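Local coordinates for protein EchA1_1 (Mycobacterium avium subsp. paratuberculosis, PDB 3R9T) that probably catalyses the reversible hydration of (2E)-enoyl-CoA thioesters to (3S)-3-hydroxyacyl-CoA in fatty acid metabolism, as a member of the enoyl-CoA hydratase/isomerase family, at residues E130-G135 against L172-A177; Q156-V161 against R178-I183. One frame throughout, in Å; residues are numbered along the deposited sequence.

Two contacts that cross along the chain show how one short helix can tie a small sheet and a neighbouring helix together in a crotonase fold. Leaving strand 125-129 of the six-stranded sheet, the chain enters 130-135, runs through helices 149-156 and 159-168, and returns at 172-177, where contact 1 closes the excursion by adding strand 172-173 to the edge of the three-stranded sheet. Contact 2 starts within that excursion, at 156-161, and ends beyond it, at 178-183. Helix 174-180 supplies both, its first turn to contact 1 and its last to contact 2. Between them Phe134 CZ packs on Ile183 CG2, and the contact centres lie about 11 Å apart.

Contact 1. Residues E130-G135 against L172-A177; sequences ERAQFG and LSAAAA
Phe134 and Leu172 face each other as an antiparallel hydrogen-bonded pair, and the phenyl ring reaches from this pair to the start of helix 174-180. CG stands anti to the carbonyl carbon and beside the backbone N (chi1 -64°), and the ring's CD2-CE2 edge meets that turn: CE2 lies 4.1 Å from Ala174 CA, near the ring plane, while Ala177 CB comes obliquely to CD2 at 4.0 Å. Leu172 lies on the same face of the sheet as Phe134, and its CB packs 4.3 Å from Phe134 CB. On the other face are Gln133 and Ser173, where the CG of Gln133 brushes Leu172 O.

Two backbone bonds join the strands. Phe134 N donates a hydrogen bond to Leu172 O (2.8 Å), nearly straight at 174°; in the return bond Leu172 N approaches Phe134 O from above the carbonyl plane. Strand 133-135 also lies beside strand 111-113, so 172-173 is the outermost member of a small three-stranded sheet, and Val108 of the large sheet touches Phe134.

Where the strand pairing ends, the helix begins. Ser173 is its N-cap: OG accepts from Ala176 N at 3.0 Å. Ala174 points CB at the opposite backbone, 3.5 Å from Ala132 O, whereas Ala174 N makes a weak bond of 3.3 Å to that same oxygen. One water donates to the carbonyls of Glu130 and Ala132 and accepts from Ala174 N; a second links Glu130 O to Ala175 N. The first-turn amides, which have no preceding helical carbonyls to bind, are thus met by a serine hydroxyl, a loop carbonyl and water, so that polar capping and the apolar edge of Phe134 together hold the strand-to-helix junction against the loop.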
ATOM      1  N   GLU B 130     -19.275  -4.684  15.915  1.00 26.91           N
ATOM      2  CA  GLU B 130     -18.363  -5.774  16.294  0.50 27.54           C
ATOM      3  C   GLU B 130     -18.784  -7.099  15.656  1.00 28.02           C
ATOM      4  O   GLU B 130     -17.956  -7.974  15.441  1.00 28.51           O
ATOM      5  CB  GLU B 130     -18.278  -5.919  17.830  0.50 28.62           C
ATOM      6  CG  GLU B 130     -19.645  -6.105  18.530  0.50 30.54           C
ATOM      7  CD  GLU B 130     -19.566  -6.229  20.054  0.50 32.69           C
ATOM      8  OE1 GLU B 130     -18.765  -7.052  20.549  0.50 33.51           O
ATOM      9  OE2 GLU B 130     -20.336  -5.518  20.754  0.50 33.08           O
ATOM     10  N   ARG B 131     -20.079  -7.237  15.370  1.00 28.02           N
ATOM     11  CA  ARG B 131     -20.621  -8.462  14.777  1.00 28.47           C
ATOM     12  C   ARG B 131     -20.413  -8.585  13.265  1.00 27.68           C
ATOM     13  O   ARG B 131     -20.624  -9.657  12.690  1.00 27.58           O
ATOM     14  CB  ARG B 131     -22.117  -8.552  15.060  1.00 29.27           C
ATOM     15  CG  ARG B 131     -22.485  -8.737  16.516  1.00 30.44           C
ATOM     16  CD  ARG B 131     -23.985  -8.536  16.697  1.00 31.51           C
ATOM     17  NE  ARG B 131     -24.390  -7.168  16.383  1.00 30.32           N
ATOM     18  CZ  ARG B 131     -25.643  -6.728  16.414  1.00 33.59           C
ATOM     19  NH1 ARG B 131     -26.637  -7.548  16.760  1.00 33.92           N
ATOM     20  NH2 ARG B 131     -25.910  -5.464  16.100  1.00 34.16           N
ATOM     21  N   ALA B 132     -20.029  -7.491  12.617  1.00 26.58           N
ATOM     22  CA  ALA B 132     -19.923  -7.476  11.156  1.00 25.93           C
ATOM     23  C   ALA B 132     -18.854  -8.425  10.676  1.00 25.64           C
ATOM     24  O   ALA B 132     -17.827  -8.593  11.320  1.00 25.75           O
ATOM     25  CB  ALA B 132     -19.629  -6.074  10.639  1.00 25.27           C
ATOM     26  N   GLN B 133     -19.139  -9.048   9.542  1.00 25.94           N
ATOM     27  CA  GLN B 133     -18.226  -9.927   8.843  1.00 26.62           C
ATOM     28  C   GLN B 133     -18.011  -9.402   7.416  1.00 25.06           C
ATOM     29  O   GLN B 133     -18.960  -9.000   6.735  1.00 25.54           O
ATOM     30  CB  GLN B 133     -18.843 -11.323   8.800  1.00 28.33           C
ATOM     31  CG  GLN B 133     -17.936 -12.393   8.267  1.00 31.59           C
ATOM     32  CD  GLN B 133     -18.508 -13.793   8.457  1.00 34.83           C
ATOM     33  OE1 GLN B 133     -19.480 -14.170   7.806  1.00 38.27           O
ATOM     34  NE2 GLN B 133     -17.894 -14.571   9.341  1.00 37.17           N
ATOM     35  N   PHE B 134     -16.756  -9.405   6.979  1.00 23.53           N
ATOM     36  CA  PHE B 134     -16.378  -8.949   5.649  1.00 22.32           C
ATOM     37  C   PHE B 134     -15.854 -10.125   4.850  1.00 22.03           C
ATOM     38  O   PHE B 134     -15.600 -11.191   5.411  1.00 22.69           O
ATOM     39  CB  PHE B 134     -15.303  -7.877   5.742  1.00 21.60           C
ATOM     40  CG  PHE B 134     -15.770  -6.636   6.438  1.00 20.93           C
ATOM     41  CD1 PHE B 134     -16.379  -5.618   5.723  1.00 21.83           C
ATOM     42  CD2 PHE B 134     -15.657  -6.505   7.807  1.00 21.61           C
ATOM     43  CE1 PHE B 134     -16.856  -4.474   6.351  1.00 21.98           C
ATOM     44  CE2 PHE B 134     -16.120  -5.344   8.445  1.00 22.50           C
ATOM     45  CZ  PHE B 134     -16.713  -4.333   7.719  1.00 22.77           C
ATOM     46  N   GLY B 135     -15.712  -9.935   3.544  1.00 20.86           N
ATOM     47  CA  GLY B 135     -15.125 -10.979   2.691  1.00 20.04           C
ATOM     48  C   GLY B 135     -15.573 -10.860   1.254  1.00 19.80           C
ATOM     49  O   GLY B 135     -16.494 -10.086   0.939  1.00 19.38           O
ATOM     50  N   LEU B 172     -13.622 -12.344   6.944  1.00 24.65           N
ATOM     51  CA  LEU B 172     -12.707 -11.581   7.787  1.00 25.04           C
ATOM     52  C   LEU B 172     -13.572 -10.952   8.885  1.00 24.42           C
ATOM     53  O   LEU B 172     -14.612 -10.366   8.566  1.00 25.02           O
ATOM     54  CB  LEU B 172     -12.055 -10.485   6.918  1.00 25.19           C
ATOM     55  CG  LEU B 172     -10.904  -9.658   7.489  1.00 26.30           C
ATOM     56  CD1 LEU B 172      -9.620 -10.475   7.593  1.00 29.72           C
ATOM     57  CD2 LEU B 172     -10.671  -8.417   6.643  1.00 28.25           C
ATOM     58  N   SER B 173     -13.195 -11.092  10.162  1.00 23.58           N
ATOM     59  CA  SER B 173     -13.932 -10.407  11.236  1.00 22.87           C
ATOM     60  C   SER B 173     -13.753  -8.895  11.186  1.00 21.21           C
ATOM     61  O   SER B 173     -12.815  -8.380  10.591  1.00 20.23           O
ATOM     62  CB  SER B 173     -13.490 -10.884  12.626  1.00 23.97           C
ATOM     63  OG  SER B 173     -12.130 -10.566  12.876  1.00 23.09           O
ATOM     64  N   ALA B 174     -14.639  -8.185  11.861  1.00 21.32           N
ATOM     65  CA  ALA B 174     -14.512  -6.732  11.975  1.00 20.28           C
ATOM     66  C   ALA B 174     -13.197  -6.368  12.652  1.00 19.66           C
ATOM     67  O   ALA B 174     -12.490  -5.473  12.208  1.00 19.17           O
ATOM     68  CB  ALA B 174     -15.682  -6.150  12.738  1.00 20.63           C
ATOM     69  N   ALA B 175     -12.844  -7.104  13.689  1.00 19.91           N
ATOM     70  CA  ALA B 175     -11.600  -6.861  14.379  1.00 19.63           C
ATOM     71  C   ALA B 175     -10.384  -7.040  13.463  1.00 19.56           C
ATOM     72  O   ALA B 175      -9.485  -6.212  13.464  1.00 19.50           O
ATOM     73  CB  ALA B 175     -11.498  -7.785  15.557  1.00 20.60           C
ATOM     74  N   ALA B 176     -10.364  -8.121  12.687  1.00 19.41           N
ATOM     75  CA  ALA B 176      -9.224  -8.372  11.791  1.00 20.18           C
ATOM     76  C   ALA B 176      -9.176  -7.293  10.699  1.00 19.22           C
ATOM     77  O   ALA B 176      -8.094  -6.820  10.327  1.00 19.59           O
ATOM     78  CB  ALA B 176      -9.306  -9.771  11.162  1.00 20.57           C
ATOM     79  N   ALA B 177     -10.347  -6.904  10.201  1.00 19.49           N
ATOM     80  CA  ALA B 177     -10.420  -5.824   9.213  1.00 19.34           C
ATOM     81  C   ALA B 177      -9.838  -4.550   9.783  1.00 19.66           C
ATOM     82  O   ALA B 177      -9.076  -3.855   9.106  1.00 19.13           O
ATOM     83  CB  ALA B 177     -11.846  -5.596   8.758  1.00 19.47           C
TER
HETATM   84  O   HOH W   1     -14.891  -8.416  15.438  1.00 22.90           O
HETATM   85  O   HOH W   2     -16.950  -9.992  13.335  1.00 24.41           O

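Contact 2. Residues Q156-V161 against R178-I183; sequences QLPRKV and RDWGLI
A Schellman motif at the C-terminal end of helix 174-180 meets the N-terminal turn of helix 159-168, and Trp180 and Val161 form the centre of the contact. Val161 CG1 makes a CH-pi contact over one face of the indole, 3.8 Å from the centroid of the five-membered ring and 10° off its normal. CG2 sits above the same face, displaced toward the rim of the six-membered ring, 3.8 Å from CZ2, so both methyl branches lie against the indole. Pro158, the N-cap residue of helix 159-168, crosses the indole at about a right angle, with CG 3.8 Å from CE3.

In this crotonase-family trimer the helix junction also borders a subunit interface: Pro158 packs on Gly181 of the second subunit, and Gln156 OE1 accepts from Lys160 NZ of the third. Gly181 carries the positive phi (95°) of the Schellman turn. Leu182 follows it, packing its CB against the Leu157 side chain, whose CD2 placement is doubtful, and its CD1 lies 4.1 Å from Gln156 CB. Polar contact between the segments runs through water: one molecule donates to Gln156 O and Gly181 O, another to Gln156 O and Trp180 O, each 2.8 Å from Gln156 O.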
ATOM      1  N   GLN B 156      -5.935  -1.714  -0.417  1.00 17.70           N
ATOM      2  CA  GLN B 156      -6.337  -1.260   0.910  1.00 17.88           C
ATOM      3  C   GLN B 156      -5.935  -2.166   2.060  1.00 19.54           C
ATOM      4  O   GLN B 156      -6.088  -1.786   3.214  1.00 21.37           O
ATOM      5  CB  GLN B 156      -7.835  -1.014   0.923  1.00 17.77           C
ATOM      6  CG  GLN B 156      -8.243  -0.042  -0.162  1.00 16.68           C
ATOM      7  CD  GLN B 156      -9.673   0.414  -0.053  1.00 18.86           C
ATOM      8  OE1 GLN B 156     -10.273   0.360   1.025  1.00 19.79           O
ATOM      9  NE2 GLN B 156     -10.244   0.863  -1.171  1.00 18.92           N
ATOM     10  N   LEU B 157      -5.450  -3.358   1.735  1.00 19.98           N
ATOM     11  CA  LEU B 157      -4.935  -4.322   2.689  1.00 20.09           C
ATOM     12  C   LEU B 157      -3.547  -4.723   2.223  1.00 19.45           C
ATOM     13  O   LEU B 157      -3.250  -4.617   1.033  1.00 18.96           O
ATOM     14  CB  LEU B 157      -5.825  -5.570   2.692  1.00 21.26           C
ATOM     15  CG  LEU B 157      -7.073  -5.669   3.557  1.00 23.17           C
ATOM     16  CD1 LEU B 157      -7.765  -6.993   3.323  1.00 25.46           C
ATOM     17  CD2 LEU B 157      -6.687  -5.595   4.999  1.00 27.32           C
ATOM     18  N   PRO B 158      -2.683  -5.195   3.132  1.00 18.27           N
ATOM     19  CA  PRO B 158      -1.391  -5.694   2.686  1.00 18.91           C
ATOM     20  C   PRO B 158      -1.563  -6.736   1.598  1.00 19.07           C
ATOM     21  O   PRO B 158      -2.469  -7.562   1.633  1.00 19.50           O
ATOM     22  CB  PRO B 158      -0.806  -6.323   3.943  1.00 19.49           C
ATOM     23  CG  PRO B 158      -1.406  -5.536   5.038  1.00 19.03           C
ATOM     24  CD  PRO B 158      -2.815  -5.290   4.596  1.00 18.51           C
ATOM     25  N   ARG B 159      -0.686  -6.685   0.621  1.00 18.80           N
ATOM     26  CA  ARG B 159      -0.851  -7.513  -0.547  1.00 19.35           C
ATOM     27  C   ARG B 159      -1.118  -8.981  -0.236  1.00 18.90           C
ATOM     28  O   ARG B 159      -2.073  -9.547  -0.755  1.00 18.12           O
ATOM     29  CB  ARG B 159       0.377  -7.381  -1.426  1.00 20.55           C
ATOM     30  CG  ARG B 159       0.562  -8.489  -2.420  1.00 24.76           C
ATOM     31  CD  ARG B 159      -0.425  -8.382  -3.527  1.00 29.14           C
ATOM     32  NE  ARG B 159      -0.122  -7.263  -4.410  1.00 32.34           N
ATOM     33  CZ  ARG B 159      -0.802  -6.980  -5.516  1.00 36.05           C
ATOM     34  NH1 ARG B 159      -1.839  -7.730  -5.876  1.00 35.52           N
ATOM     35  NH2 ARG B 159      -0.448  -5.940  -6.266  1.00 37.08           N
ATOM     36  N   LYS B 160      -0.285  -9.613   0.573  1.00 19.44           N
ATOM     37  CA  LYS B 160      -0.488 -11.034   0.858  1.00 19.78           C
ATOM     38  C   LYS B 160      -1.810 -11.303   1.587  1.00 19.61           C
ATOM     39  O   LYS B 160      -2.483 -12.288   1.306  1.00 19.23           O
ATOM     40  CB  LYS B 160       0.689 -11.613   1.663  1.00 20.90           C
ATOM     41  CG  LYS B 160       1.643 -12.456   0.842  1.00 23.13           C
ATOM     42  CD  LYS B 160       2.305 -11.691  -0.261  1.00 24.23           C
ATOM     43  CE  LYS B 160       3.303 -12.581  -0.977  1.00 24.19           C
ATOM     44  NZ  LYS B 160       3.870 -11.885  -2.152  1.00 22.78           N
ATOM     45  N   VAL B 161      -2.179 -10.429   2.515  1.00 18.93           N
ATOM     46  CA  VAL B 161      -3.436 -10.570   3.241  1.00 19.21           C
ATOM     47  C   VAL B 161      -4.633 -10.433   2.269  1.00 18.77           C
ATOM     48  O   VAL B 161      -5.606 -11.211   2.350  1.00 19.36           O
ATOM     49  CB  VAL B 161      -3.503  -9.546   4.384  1.00 19.00           C
ATOM     50  CG1 VAL B 161      -4.819  -9.624   5.128  1.00 20.59           C
ATOM     51  CG2 VAL B 161      -2.319  -9.768   5.341  1.00 20.68           C
ATOM     52  N   ARG B 178     -10.164  -4.249  11.035  1.00 19.48           N
ATOM     53  CA  ARG B 178      -9.631  -3.059  11.675  1.00 19.82           C
ATOM     54  C   ARG B 178      -8.127  -3.165  11.891  1.00 20.17           C
ATOM     55  O   ARG B 178      -7.411  -2.193  11.688  1.00 20.53           O
ATOM     56  CB  ARG B 178     -10.337  -2.789  13.004  1.00 20.27           C
ATOM     57  CG  ARG B 178     -10.079  -1.406  13.563  1.00 22.13           C
ATOM     58  CD  ARG B 178      -9.714  -1.440  15.017  1.00 25.27           C
ATOM     59  NE  ARG B 178      -8.503  -2.222  15.254  1.00 26.93           N
ATOM     60  CZ  ARG B 178      -7.267  -1.739  15.353  1.00 29.65           C
ATOM     61  NH1 ARG B 178      -7.010  -0.438  15.235  1.00 30.72           N
ATOM     62  NH2 ARG B 178      -6.269  -2.579  15.576  1.00 29.94           N
ATOM     63  N   ASP B 179      -7.645  -4.337  12.291  1.00 19.81           N
ATOM     64  CA  ASP B 179      -6.219  -4.524  12.547  1.00 20.53           C
ATOM     65  C   ASP B 179      -5.372  -4.274  11.314  1.00 21.22           C
ATOM     66  O   ASP B 179      -4.239  -3.799  11.425  1.00 23.11           O
ATOM     67  CB  ASP B 179      -5.929  -5.953  13.023  1.00 21.03           C
ATOM     68  CG  ASP B 179      -6.513  -6.259  14.385  1.00 22.52           C
ATOM     69  OD1 ASP B 179      -6.869  -5.332  15.135  1.00 23.80           O
ATOM     70  OD2 ASP B 179      -6.618  -7.464  14.714  1.00 24.24           O
ATOM     71  N   TRP B 180      -5.892  -4.633  10.152  1.00 21.64           N
ATOM     72  CA  TRP B 180      -5.119  -4.536   8.915  1.00 23.00           C
ATOM     73  C   TRP B 180      -5.179  -3.114   8.361  1.00 24.12           C
ATOM     74  O   TRP B 180      -4.395  -2.738   7.488  1.00 25.09           O
ATOM     75  CB  TRP B 180      -5.566  -5.590   7.893  1.00 22.73           C
ATOM     76  CG  TRP B 180      -5.111  -6.997   8.265  1.00 23.11           C
ATOM     77  CD1 TRP B 180      -5.901  -8.100   8.504  1.00 23.54           C
ATOM     78  CD2 TRP B 180      -3.762  -7.421   8.476  1.00 23.47           C
ATOM     79  NE1 TRP B 180      -5.114  -9.176   8.840  1.00 24.65           N
ATOM     80  CE2 TRP B 180      -3.800  -8.782   8.840  1.00 25.66           C
ATOM     81  CE3 TRP B 180      -2.524  -6.774   8.412  1.00 24.14           C
ATOM     82  CZ2 TRP B 180      -2.650  -9.505   9.123  1.00 27.28           C
ATOM     83  CZ3 TRP B 180      -1.384  -7.492   8.696  1.00 26.53           C
ATOM     84  CH2 TRP B 180      -1.455  -8.847   9.041  1.00 27.07           C
ATOM     85  N   GLY B 181      -6.103  -2.315   8.885  1.00 24.53           N
ATOM     86  CA  GLY B 181      -6.237  -0.907   8.465  1.00 24.81           C
ATOM     87  C   GLY B 181      -7.272  -0.730   7.381  1.00 24.06           C
ATOM     88  O   GLY B 181      -7.428   0.334   6.772  1.00 24.34           O
ATOM     89  N   LEU B 182      -8.028  -1.781   7.170  1.00 23.99           N
ATOM     90  CA  LEU B 182      -9.126  -1.765   6.219  1.00 23.98           C
ATOM     91  C   LEU B 182     -10.466  -1.070   6.582  1.00 23.47           C
ATOM     92  O   LEU B 182     -11.240  -0.629   5.702  1.00 24.42           O
ATOM     93  CB  LEU B 182      -9.473  -3.198   5.952  1.00 24.52           C
ATOM     94  CG  LEU B 182     -10.664  -3.396   5.023  1.00 26.12           C
ATOM     95  CD1 LEU B 182     -10.323  -2.826   3.616  1.00 26.78           C
ATOM     96  CD2 LEU B 182     -11.076  -4.859   4.940  1.00 29.65           C
ATOM     97  N   ILE B 183     -10.819  -1.128   7.848  1.00 21.02           N
ATOM     98  CA  ILE B 183     -11.894  -0.310   8.379  1.00 20.06           C
ATOM     99  C   ILE B 183     -11.224   0.526   9.445  1.00 18.78           C
ATOM    100  O   ILE B 183     -10.089   0.228   9.867  1.00 19.72           O
ATOM    101  CB  ILE B 183     -13.075  -1.131   8.919  1.00 20.24           C
ATOM    102  CG1 ILE B 183     -12.673  -1.928  10.165  1.00 20.01           C
ATOM    103  CG2 ILE B 183     -13.652  -2.034   7.801  1.00 20.06           C
ATOM    104  CD1 ILE B 183     -13.877  -2.557  10.875  1.00 21.38           C
TER
HETATM  105  O   HOH W   3      -7.170   0.652   4.071  1.00 11.43           O
HETATM  106  O   HOH W   4      -3.994  -2.109   5.108  1.00 26.42           O